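Transaminase from Bacillus megaterium probably catalyses the pyridoxal-phosphate-dependent transfer of amino groups between amines and carbonyl compounds, with selectivity for S-amines. One contact in two of its structures: PDB 5G09 (chain A, 1.90 Å), residues Asp147-Thr152 and Ile235-Gln240, and PDB 5G0A (chain B, 1.70 Å), residues Asp147-Thr152 and Ile235-Gln240. One frame, after least-squares fit of the local backbone (RMSD 0.10 Å); residues are numbered along the deposited sequences.

Structure 1 (5G09); sequences DYHGWT and ITEVSQ. With 6DF ([6-methyl-5-oxidanyl-4-[(~{E})-[(1~{R})-1-phenylethyl]iminomethyl]pyridin-3-yl]methyl dihydrogen phosphate), chain C.
At the cofactor site of this class-III aminotransferase, Asp-147, Tyr-148 and His-149, in the loop after strand 140-144, meet Ile-235, Glu-237 and Gln-240 on strand 231-236 and in the turn that follows it; the two strands are parallel neighbours in the seven-stranded sheet. Gln-240 NE2 reaches the anti lone pair of Asp-147 OD1 (2.9 Å), while His-149 NE2 bonds Asp-147 OD2 (2.7 Å) from above the carboxylate plane. Arg-144 adds a salt bridge to this aspartate. His-149 ND1 is held by Asp-269, and Ile-235 CD1 lies over the ring, 3.9 Å from its centroid, a CH-pi contact made with CG1 anti to the backbone N (chi1 -174°). Tyr-148 N donates to Glu-237 OE2 (2.9 Å, 165° at the hydrogen), and the other oxygen, OE1, accepts from Gly-241 N. OE1 also lies 3.3 Å from methyl C2' of 6DF, the aldimine of the cofactor with R-alpha-methylbenzylamine. His-149 C is 3.5 Å from pyridine C6, and Tyr-148 CE2 approaches the imine nitrogen N2 to 3.1 Å, a tight non-bonded approach.

Structure 2 (5G0A); sequences DYHGWT and ITEVSQ. With PLP (pyridoxal-5'-phosphate), chain D.
The pyridoxal-phosphate pocket counts Tyr-148, His-149 and Glu-237 among its residues, and Asp-147, Ile-235 and Gln-240 complete the contact behind them. Gln-240 NE2 reaches the anti lone pair of Asp-147 OD1 (2.7 Å), while His-149 NE2 bonds Asp-147 OD2 (2.7 Å) from above the carboxylate plane. Arg-144 adds a salt bridge to this aspartate. His-149 ND1 is held by Asp-269, also of the pocket, and Ile-235 CD1 lies over the ring, 3.9 Å from its centroid, a CH-pi contact made with CG1 anti to the backbone N (chi1 -172°). Tyr-148 N donates to Glu-237 OE2 (2.9 Å, 164° at the hydrogen), and the other oxygen, OE1, accepts from Gly-241 N. OE1 also lies 3.4 Å from methyl C2A of PLP. His-149 C is 3.4 Å from pyridine C6, and Tyr-148 CE2 is 3.8 Å from ring carbon C4, which bears C4A. The cofactor has no O4A modelled on C4A, consistent with an imine to Lys-298 of the pocket.

What differs
The two chains have the same sequence, and the difference lies in the bound group. Structure 1 carries 6DF, the cofactor joined through imine nitrogen N2 to the phenylethyl group of R-alpha-methylbenzylamine; structure 2 carries PLP at this place, its modelled atoms ending at C4A on that side. His-149(A), Gly-150(A) and Glu-237(A) touch the bound group, as do His-149(B), Gly-150(B) and Glu-237(B). The side chains of Asp-147(A), Tyr-148(A), His-149(A), Trp-151(A), Ile-235(A), Glu-237(A) and Gln-240(A) and their counterparts keep their places, and the CA atoms coincide within the error. The bonds Gln-240(A) to Asp-147(A), His-149(A) to Asp-147(A) and Tyr-148(A) N to Glu-237(A) recur in chain B. The tyrosine ring meets the pyridine in both, CE2 of Tyr-148(A) lying 3.7 Å from C4 of 6DF and CE2 of Tyr-148(B) 3.8 Å from C4 of PLP. What 6DF adds is N2, the chiral carbon C7, its methyl C8 and the phenyl ring. Tyr-148(A) gains this arm as a neighbour without itself moving beyond the error: its CE2 is also 3.1 Å from N2 and 3.7 Å from C7 of 6DF, atoms to which nothing modelled in PLP corresponds beside Tyr-148(B).

Structure 1 (5G09)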
loop_
_atom_site.group_PDB
_atom_site.type_symbol
_atom_site.label_atom_id
_atom_site.label_comp_id
_atom_site.label_asym_id
_atom_site.label_seq_id
_atom_site.Cartn_x
_atom_site.Cartn_y
_atom_site.Cartn_z
ATOM N N ASP A 147 -0.569 20.175 6.424
ATOM C CA ASP A 147 0.424 20.455 5.361
ATOM C C ASP A 147 -0.181 20.322 3.978
ATOM O O ASP A 147 -0.999 19.433 3.709
ATOM C CB ASP A 147 1.639 19.513 5.441
ATOM C CG ASP A 147 2.745 20.044 6.342
ATOM O OD1 ASP A 147 2.480 20.918 7.207
ATOM O OD2 ASP A 147 3.887 19.578 6.187
ATOM N N TYR A 148 0.220 21.240 3.105
ATOM C CA TYR A 148 -0.106 21.144 1.698
ATOM C C TYR A 148 1.208 21.105 0.893
ATOM O O TYR A 148 1.995 22.068 0.944
ATOM C CB TYR A 148 -1.020 22.289 1.235
ATOM C CG TYR A 148 -1.427 22.047 -0.194
ATOM C CD1 TYR A 148 -2.516 21.216 -0.491
ATOM C CD2 TYR A 148 -0.647 22.532 -1.258
ATOM C CE1 TYR A 148 -2.862 20.925 -1.803
ATOM C CE2 TYR A 148 -0.987 22.231 -2.580
ATOM C CZ TYR A 148 -2.092 21.428 -2.851
ATOM O OH TYR A 148 -2.436 21.109 -4.154
ATOM N N HIS A 149 1.451 20.006 0.160
ATOM C CA HIS A 149 2.705 19.885 -0.608
ATOM C C HIS A 149 2.491 19.605 -2.070
ATOM O O HIS A 149 3.438 19.235 -2.778
ATOM C CB HIS A 149 3.638 18.820 0.017
ATOM C CG HIS A 149 4.055 19.144 1.426
ATOM N ND1 HIS A 149 4.940 20.160 1.713
ATOM C CD2 HIS A 149 3.730 18.578 2.616
ATOM C CE1 HIS A 149 5.120 20.227 3.023
ATOM N NE2 HIS A 149 4.395 19.282 3.592
ATOM N N GLY A 150 1.249 19.751 -2.533
ATOM C CA GLY A 150 0.912 19.449 -3.925
ATOM C C GLY A 150 -0.196 18.427 -4.095
ATOM O O GLY A 150 -0.754 17.907 -3.104
ATOM N N TRP A 151 -0.517 18.153 -5.361
ATOM C CA TRP A 151 -1.712 17.382 -5.754
ATOM C C TRP A 151 -1.391 16.092 -6.529
ATOM O O TRP A 151 -2.268 15.218 -6.662
ATOM C CB TRP A 151 -2.667 18.237 -6.591
ATOM C CG TRP A 151 -2.076 18.587 -7.925
ATOM C CD1 TRP A 151 -1.226 19.630 -8.210
ATOM C CD2 TRP A 151 -2.248 17.854 -9.145
ATOM N NE1 TRP A 151 -0.878 19.593 -9.543
ATOM C CE2 TRP A 151 -1.499 18.518 -10.140
ATOM C CE3 TRP A 151 -2.988 16.705 -9.498
ATOM C CZ2 TRP A 151 -1.457 18.069 -11.473
ATOM C CZ3 TRP A 151 -2.940 16.247 -10.821
ATOM C CH2 TRP A 151 -2.170 16.935 -11.795
ATOM N N THR A 152 -0.174 15.958 -7.052
ATOM C CA THR A 152 0.157 14.756 -7.859
ATOM C C THR A 152 0.349 13.573 -6.887
ATOM O O THR A 152 0.517 13.785 -5.669
ATOM C CB THR A 152 1.408 14.989 -8.754
ATOM O OG1 THR A 152 2.456 15.578 -7.975
ATOM C CG2 THR A 152 1.106 15.958 -9.893
ATOM N N ILE A 235 9.164 16.275 6.216
ATOM C CA ILE A 235 8.878 17.398 5.307
ATOM C C ILE A 235 8.018 18.438 6.011
ATOM O O ILE A 235 7.012 18.093 6.672
ATOM C CB ILE A 235 8.230 16.956 3.950
ATOM C CG1 ILE A 235 8.105 18.164 2.985
ATOM C CG2 ILE A 235 6.873 16.230 4.133
ATOM C CD1 ILE A 235 7.798 17.787 1.551
ATOM N N THR A 236 8.391 19.713 5.872
ATOM C CA THR A 236 7.684 20.788 6.560
ATOM C C THR A 236 7.373 21.920 5.589
ATOM O O THR A 236 7.859 21.930 4.442
ATOM C CB THR A 236 8.547 21.397 7.715
ATOM O OG1 THR A 236 9.762 21.924 7.166
ATOM C CG2 THR A 236 8.897 20.333 8.800
ATOM N N GLU A 237 6.563 22.859 6.070
ATOM C CA GLU A 237 6.455 24.212 5.533
ATOM C C GLU A 237 6.706 25.073 6.762
ATOM O O GLU A 237 6.128 24.793 7.836
ATOM C CB GLU A 237 5.019 24.496 5.101
ATOM C CG GLU A 237 4.431 23.647 3.984
ATOM C CD GLU A 237 2.939 23.936 3.785
ATOM O OE1 GLU A 237 2.595 24.959 3.123
ATOM O OE2 GLU A 237 2.088 23.174 4.314
ATOM N N VAL A 238 7.519 26.130 6.660
ATOM C CA VAL A 238 7.816 26.874 7.905
ATOM C C VAL A 238 6.574 27.633 8.354
ATOM O O VAL A 238 6.328 27.795 9.548
ATOM C CB VAL A 238 9.048 27.815 7.822
ATOM C CG1 VAL A 238 10.319 27.009 7.550
ATOM C CG2 VAL A 238 8.840 28.911 6.787
ATOM N N SER A 239 5.805 28.109 7.387
ATOM C CA SER A 239 4.488 28.633 7.646
ATOM C C SER A 239 3.573 27.867 6.721
ATOM O O SER A 239 3.748 27.923 5.496
ATOM C CB SER A 239 4.429 30.128 7.318
ATOM O OG SER A 239 3.096 30.591 7.408
ATOM N N GLN A 240 2.620 27.136 7.284
ATOM C CA GLN A 240 1.695 26.362 6.435
ATOM C C GLN A 240 0.923 27.313 5.528
ATOM O O GLN A 240 0.299 28.272 6.008
ATOM C CB GLN A 240 0.759 25.505 7.285
ATOM C CG GLN A 240 1.497 24.326 7.896
ATOM C CD GLN A 240 0.660 23.592 8.921
ATOM O OE1 GLN A 240 0.166 24.197 9.873
ATOM N NE2 GLN A 240 0.484 22.283 8.727
HETATM N N1 6DF C . 3.996 23.152 -1.899
HETATM C C2 6DF C . 3.363 24.165 -1.308
HETATM N N2 6DF C . -0.314 25.198 -3.306
HETATM C C3 6DF C . 2.299 24.773 -1.973
HETATM C C4 6DF C . 1.919 24.346 -3.246
HETATM C C5 6DF C . 2.626 23.278 -3.813
HETATM C C6 6DF C . 3.657 22.711 -3.115
HETATM C C7 6DF C . -1.655 25.663 -3.763
HETATM C C8 6DF C . -1.701 26.142 -5.216
HETATM C C9 6DF C . -2.388 26.555 -2.792
HETATM C C10 6DF C . -1.737 27.610 -2.140
HETATM C C11 6DF C . -2.464 28.407 -1.247
HETATM C C12 6DF C . -3.836 28.176 -1.035
HETATM C C13 6DF C . -4.494 27.134 -1.696
HETATM O O2P 6DF C . 0.576 23.888 -7.537
HETATM P P 6DF C . 2.026 23.445 -7.662
HETATM O O3P 6DF C . 2.045 21.988 -8.147
HETATM O O1P 6DF C . 2.814 24.319 -8.606
HETATM O O4P 6DF C . 2.712 23.582 -6.216
HETATM C "C5'" 6DF C . 2.321 22.686 -5.164
HETATM C "C2'" 6DF C . 3.852 24.569 0.068
HETATM O O3 6DF C . 1.628 25.770 -1.354
HETATM C "C4'" 6DF C . 0.747 24.911 -3.984
HETATM C C14 6DF C . -3.760 26.331 -2.571
#

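Structure 2 (5G0A)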
loop_
_atom_site.group_PDB
_atom_site.type_symbol
_atom_site.label_atom_id
_atom_site.label_comp_id
_atom_site.label_asym_id
_atom_site.label_seq_id
_atom_site.Cartn_x
_atom_site.Cartn_y
_atom_site.Cartn_z
ATOM N N ASP B 147 -0.578 20.119 6.413
ATOM C CA ASP B 147 0.423 20.484 5.406
ATOM C C ASP B 147 -0.198 20.352 4.026
ATOM O O ASP B 147 -0.985 19.439 3.776
ATOM C CB ASP B 147 1.655 19.569 5.441
ATOM C CG ASP B 147 2.739 20.056 6.375
ATOM O OD1 ASP B 147 2.482 20.959 7.196
ATOM O OD2 ASP B 147 3.882 19.562 6.248
ATOM N N TYR B 148 0.205 21.259 3.145
ATOM C CA TYR B 148 -0.070 21.146 1.709
ATOM C C TYR B 148 1.270 21.103 0.981
ATOM O O TYR B 148 2.107 22.002 1.157
ATOM C CB TYR B 148 -0.934 22.311 1.214
ATOM C CG TYR B 148 -1.290 22.118 -0.257
ATOM C CD1 TYR B 148 -2.307 21.224 -0.620
ATOM C CD2 TYR B 148 -0.568 22.755 -1.269
ATOM C CE1 TYR B 148 -2.609 20.975 -1.955
ATOM C CE2 TYR B 148 -0.882 22.536 -2.626
ATOM C CZ TYR B 148 -1.899 21.636 -2.949
ATOM O OH TYR B 148 -2.232 21.379 -4.265
ATOM N N HIS B 149 1.489 20.046 0.196
ATOM C CA HIS B 149 2.724 19.892 -0.539
ATOM C C HIS B 149 2.462 19.622 -2.021
ATOM O O HIS B 149 3.367 19.231 -2.741
ATOM C CB HIS B 149 3.617 18.785 0.082
ATOM C CG HIS B 149 4.089 19.116 1.464
ATOM N ND1 HIS B 149 4.953 20.163 1.717
ATOM C CD2 HIS B 149 3.816 18.549 2.669
ATOM C CE1 HIS B 149 5.174 20.240 3.022
ATOM N NE2 HIS B 149 4.504 19.266 3.619
ATOM N N GLY B 150 1.227 19.829 -2.472
ATOM C CA GLY B 150 0.948 19.595 -3.898
ATOM C C GLY B 150 -0.111 18.532 -4.106
ATOM O O GLY B 150 -0.657 18.001 -3.139
ATOM N N TRP B 151 -0.376 18.191 -5.372
ATOM C CA TRP B 151 -1.583 17.425 -5.697
ATOM C C TRP B 151 -1.355 16.119 -6.462
ATOM O O TRP B 151 -2.273 15.292 -6.543
ATOM C CB TRP B 151 -2.572 18.297 -6.496
ATOM C CG TRP B 151 -2.034 18.644 -7.851
ATOM C CD1 TRP B 151 -1.228 19.702 -8.160
ATOM C CD2 TRP B 151 -2.205 17.895 -9.066
ATOM N NE1 TRP B 151 -0.888 19.659 -9.498
ATOM C CE2 TRP B 151 -1.482 18.570 -10.077
ATOM C CE3 TRP B 151 -2.914 16.723 -9.401
ATOM C CZ2 TRP B 151 -1.450 18.123 -11.419
ATOM C CZ3 TRP B 151 -2.857 16.257 -10.731
ATOM C CH2 TRP B 151 -2.135 16.969 -11.723
ATOM N N THR B 152 -0.174 15.968 -7.072
ATOM C CA THR B 152 0.164 14.767 -7.829
ATOM C C THR B 152 0.341 13.608 -6.827
ATOM O O THR B 152 0.469 13.842 -5.609
ATOM C CB THR B 152 1.440 14.981 -8.694
ATOM O OG1 THR B 152 2.451 15.574 -7.873
ATOM C CG2 THR B 152 1.179 15.946 -9.882
ATOM N N ILE B 235 9.158 16.194 6.134
ATOM C CA ILE B 235 8.885 17.335 5.252
ATOM C C ILE B 235 8.025 18.356 5.980
ATOM O O ILE B 235 7.068 17.987 6.639
ATOM C CB ILE B 235 8.242 16.889 3.911
ATOM C CG1 ILE B 235 8.163 18.089 2.953
ATOM C CG2 ILE B 235 6.885 16.165 4.112
ATOM C CD1 ILE B 235 7.828 17.691 1.526
ATOM N N THR B 236 8.361 19.646 5.840
ATOM C CA THR B 236 7.667 20.713 6.546
ATOM C C THR B 236 7.377 21.885 5.607
ATOM O O THR B 236 7.885 21.927 4.487
ATOM C CB THR B 236 8.516 21.291 7.709
ATOM O OG1 THR B 236 9.729 21.850 7.186
ATOM C CG2 THR B 236 8.840 20.204 8.758
ATOM N N GLU B 237 6.551 22.821 6.078
ATOM C CA GLU B 237 6.450 24.178 5.518
ATOM C C GLU B 237 6.693 25.045 6.739
ATOM O O GLU B 237 6.118 24.768 7.804
ATOM C CB GLU B 237 5.030 24.502 5.048
ATOM C CG GLU B 237 4.377 23.582 4.036
ATOM C CD GLU B 237 2.915 23.949 3.835
ATOM O OE1 GLU B 237 2.647 25.023 3.232
ATOM O OE2 GLU B 237 2.031 23.206 4.320
ATOM N N VAL B 238 7.507 26.085 6.630
ATOM C CA VAL B 238 7.781 26.878 7.851
ATOM C C VAL B 238 6.546 27.668 8.248
ATOM O O VAL B 238 6.333 27.967 9.423
ATOM C CB VAL B 238 8.995 27.817 7.751
ATOM C CG1 VAL B 238 10.275 27.045 7.476
ATOM C CG2 VAL B 238 8.752 28.959 6.758
ATOM N N SER B 239 5.751 28.036 7.260
ATOM C CA SER B 239 4.456 28.611 7.511
ATOM C C SER B 239 3.529 27.827 6.617
ATOM O O SER B 239 3.720 27.812 5.393
ATOM C CB SER B 239 4.456 30.096 7.130
ATOM O OG SER B 239 3.174 30.666 7.286
ATOM N N GLN B 240 2.552 27.144 7.211
ATOM C CA GLN B 240 1.609 26.359 6.410
ATOM C C GLN B 240 0.838 27.328 5.530
ATOM O O GLN B 240 0.171 28.232 6.040
ATOM C CB GLN B 240 0.704 25.496 7.301
ATOM C CG GLN B 240 1.449 24.277 7.853
ATOM C CD GLN B 240 0.673 23.523 8.920
ATOM O OE1 GLN B 240 0.066 24.128 9.821
ATOM N NE2 GLN B 240 0.711 22.190 8.846
HETATM N N1 PLP D . 3.938 23.052 -1.862
HETATM C C2 PLP D . 3.432 24.172 -1.293
HETATM C C2A PLP D . 3.843 24.556 0.111
HETATM C C3 PLP D . 2.544 25.062 -2.078
HETATM O O3 PLP D . 2.054 26.204 -1.576
HETATM C C4 PLP D . 2.194 24.674 -3.453
HETATM C C4A PLP D . 1.314 25.585 -4.309
HETATM C C5 PLP D . 2.781 23.397 -3.929
HETATM C C6 PLP D . 3.598 22.646 -3.097
HETATM C C5A PLP D . 2.458 22.829 -5.303
HETATM O O4P PLP D . 2.848 23.666 -6.371
HETATM P P PLP D . 2.069 23.487 -7.778
HETATM O O1P PLP D . 2.903 24.384 -8.653
HETATM O O2P PLP D . 2.082 22.024 -8.187
HETATM O O3P PLP D . 0.675 24.001 -7.537
#